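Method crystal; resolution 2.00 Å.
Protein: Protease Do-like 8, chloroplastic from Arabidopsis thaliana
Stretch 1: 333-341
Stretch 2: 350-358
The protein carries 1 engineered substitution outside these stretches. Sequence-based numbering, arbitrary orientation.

Stretch 1, residues 333-341: SVGDKVTLK
Stretch 2, residues 350-358: ELKISLEEK

Residues 337-341 and 350-354 form adjacent antiparallel strands, their axes 4.7 Å apart at closest and their directions 154° apart. Backbone phi/psi values are extended: phi runs from -85° (Lys341) to -155° (Ile353) and psi from 118° (Lys341) to 160° (Val338). Register follows from the ladder: Val338 faces Ile353 and Leu340 faces Leu351 as hydrogen-bonded pairs, whereas Lys337-Ser354, Thr339-Lys352 and Lys341-Glu350 are non-hydrogen-bonded, with CA-CA separations of 4.1, 4.4 and 4.8 Å.

Two reciprocal pairs of bonds fix this register: Val338 N to Ile353 O (2.9 Å) with Ile353 N to Val338 O (3.0 Å), and Leu340 N to Leu351 O (2.8 Å) with Leu351 N to Leu340 O (3.2 Å). Leu355 N to Asp336 O (2.8 Å, 175°) extends the ladder beyond the paired strands.

Alternation places Val338, Leu340, Leu351 and Ile353 on one face. Val338 (chi1 m) seats CG2 over the groove formed by Ile353 CG2 (3.9 Å) and Leu355 CD2 (4.0 Å); Leu340 (m, t) brings CD1 to 4.1 Å from Ile353 CG2. The Ile353 methyl thus meets both neighbours, its chain extended t, t. Branched apolar residues suit the buried positions Val338, Leu340 and Ile353; Leu351, on the same face, is partly exposed. Leu355 (m, t) loses 87 Å² to the other stretch.

The other face is more open and polar. Thr339 OG1 (chi1 m) lies 3.3 Å from Lys352 CE, a packing contact against the long lysine chain. Lys337 is modelled only to CB.

Before the strand, Ser333-Asp336 makes a type I turn, with Val334 at -48/-38 and Gly335 at -60/-35. Asp336 N to Ser333 O (2.8 Å) closes it, and Asp336, chi1 m, accepts Ser333 N at OD2 (2.6 Å). Val334, chi1 t, rests CG2 3.8 Å from Glu357 N. One water links Gly335 O (2.6 Å) to Ser354 OG (2.8 Å; chi1 m).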

# COMPACT_ATOMS: atom_id res chain seq x y z
N SER A 333 30.71 32.69 -16.15
CA SER A 333 30.91 31.93 -17.38
C SER A 333 31.87 30.76 -17.17
O SER A 333 32.72 30.79 -16.28
CB SER A 333 31.49 32.82 -18.49
OG SER A 333 30.75 34.02 -18.64
N VAL A 334 31.76 29.77 -18.05
CA VAL A 334 32.61 28.58 -17.98
C VAL A 334 34.11 28.87 -17.81
O VAL A 334 34.81 28.18 -17.07
CB VAL A 334 32.31 27.61 -19.15
CG1 VAL A 334 33.46 26.65 -19.38
CG2 VAL A 334 31.00 26.87 -18.87
N GLY A 335 34.63 29.91 -18.44
CA GLY A 335 36.03 30.22 -18.17
C GLY A 335 36.41 30.54 -16.72
O GLY A 335 37.51 30.21 -16.23
N ASP A 336 35.49 31.18 -16.02
CA ASP A 336 35.81 31.97 -14.82
C ASP A 336 36.50 31.24 -13.66
O ASP A 336 36.08 30.17 -13.25
CB ASP A 336 34.54 32.65 -14.33
CG ASP A 336 33.99 33.64 -15.32
OD1 ASP A 336 34.78 34.14 -16.17
OD2 ASP A 336 32.78 33.92 -15.25
N LYS A 337 37.56 31.85 -13.13
CA LYS A 337 38.15 31.42 -11.86
C LYS A 337 37.60 32.29 -10.71
O LYS A 337 37.69 33.51 -10.76
CB LYS A 337 39.67 31.53 -11.90
N VAL A 338 37.04 31.64 -9.69
CA VAL A 338 36.48 32.36 -8.55
C VAL A 338 37.17 31.99 -7.24
O VAL A 338 37.83 30.95 -7.14
CB VAL A 338 34.96 32.10 -8.39
CG1 VAL A 338 34.19 32.67 -9.57
CG2 VAL A 338 34.69 30.61 -8.24
N THR A 339 37.03 32.86 -6.23
CA THR A 339 37.57 32.58 -4.90
C THR A 339 36.41 32.28 -3.97
O THR A 339 35.50 33.10 -3.82
CB THR A 339 38.34 33.77 -4.34
OG1 THR A 339 39.34 34.19 -5.28
CG2 THR A 339 38.99 33.39 -3.02
N LEU A 340 36.42 31.10 -3.36
CA LEU A 340 35.36 30.72 -2.45
C LEU A 340 35.80 30.99 -1.01
O LEU A 340 36.82 30.46 -0.56
CB LEU A 340 35.01 29.24 -2.58
CG LEU A 340 34.67 28.70 -3.97
CD1 LEU A 340 34.41 27.20 -3.87
CD2 LEU A 340 33.45 29.42 -4.55
N LYS A 341 35.06 31.82 -0.29
CA LYS A 341 35.34 31.97 1.14
C LYS A 341 34.60 30.86 1.88
O LYS A 341 33.38 30.77 1.81
CB LYS A 341 34.98 33.36 1.66
CG LYS A 341 36.20 34.28 1.81
CD LYS A 341 35.88 35.53 2.63
CE LYS A 341 35.02 36.51 1.83
NZ LYS A 341 34.32 37.49 2.72
N GLU A 350 40.16 30.23 2.38
CA GLU A 350 39.88 30.52 0.97
C GLU A 350 40.44 29.47 0.01
O GLU A 350 41.63 29.15 0.06
CB GLU A 350 40.45 31.88 0.57
CG GLU A 350 39.78 33.06 1.24
CD GLU A 350 40.25 34.37 0.65
OE1 GLU A 350 41.34 34.39 0.03
OE2 GLU A 350 39.53 35.38 0.79
N LEU A 351 39.58 28.95 -0.86
CA LEU A 351 40.00 28.03 -1.91
C LEU A 351 39.54 28.59 -3.26
O LEU A 351 38.42 29.10 -3.37
CB LEU A 351 39.42 26.63 -1.68
CG LEU A 351 39.88 25.89 -0.41
CD1 LEU A 351 39.10 24.59 -0.25
CD2 LEU A 351 41.38 25.61 -0.45
N LYS A 352 40.40 28.49 -4.26
CA LYS A 352 40.10 29.02 -5.59
C LYS A 352 39.78 27.88 -6.55
O LYS A 352 40.32 26.77 -6.42
CB LYS A 352 41.27 29.85 -6.11
CG LYS A 352 41.31 31.30 -5.63
CD LYS A 352 42.54 32.01 -6.18
CE LYS A 352 42.31 33.49 -6.42
NZ LYS A 352 43.35 34.07 -7.35
N ILE A 353 38.91 28.14 -7.51
CA ILE A 353 38.45 27.09 -8.41
C ILE A 353 37.97 27.66 -9.74
O ILE A 353 37.37 28.72 -9.80
CB ILE A 353 37.33 26.25 -7.75
CG1 ILE A 353 37.00 25.00 -8.58
CG2 ILE A 353 36.08 27.08 -7.56
CD1 ILE A 353 36.07 24.03 -7.87
N SER A 354 38.26 26.94 -10.81
CA SER A 354 37.73 27.31 -12.11
C SER A 354 36.35 26.69 -12.24
O SER A 354 36.14 25.55 -11.85
CB SER A 354 38.65 26.81 -13.21
OG SER A 354 39.85 27.55 -13.26
N LEU A 355 35.41 27.46 -12.79
CA LEU A 355 34.08 26.95 -13.09
C LEU A 355 34.14 26.19 -14.41
O LEU A 355 34.90 26.55 -15.31
CB LEU A 355 33.07 28.08 -13.19
CG LEU A 355 33.00 28.94 -11.91
CD1 LEU A 355 31.85 29.94 -12.03
CD2 LEU A 355 32.80 28.07 -10.70
N GLU A 356 33.35 25.13 -14.52
CA GLU A 356 33.28 24.35 -15.76
C GLU A 356 31.81 24.12 -15.98
O GLU A 356 30.99 24.49 -15.14
CB GLU A 356 33.99 23.02 -15.60
CG GLU A 356 33.40 22.12 -14.49
CD GLU A 356 34.15 20.81 -14.38
OE1 GLU A 356 34.96 20.54 -15.29
OE2 GLU A 356 33.94 20.07 -13.40
N GLU A 357 31.46 23.53 -17.12
CA GLU A 357 30.05 23.33 -17.41
C GLU A 357 29.40 22.49 -16.33
O GLU A 357 29.82 21.36 -16.06
CB GLU A 357 29.82 22.68 -18.78
CG GLU A 357 28.35 22.39 -19.02
CD GLU A 357 28.04 22.09 -20.47
OE1 GLU A 357 28.99 21.98 -21.28
OE2 GLU A 357 26.84 21.97 -20.81
N LYS A 358 28.37 23.07 -15.70
CA LYS A 358 27.60 22.41 -14.65
C LYS A 358 26.62 21.45 -15.30
O LYS A 358 25.54 21.84 -15.73
CB LYS A 358 26.87 23.45 -13.80
CG LYS A 358 25.87 22.90 -12.78
CD LYS A 358 26.43 21.71 -12.02
CE LYS A 358 25.63 21.42 -10.76
NZ LYS A 358 26.21 22.12 -9.59
O HOH W 1 39.58 28.70 -15.85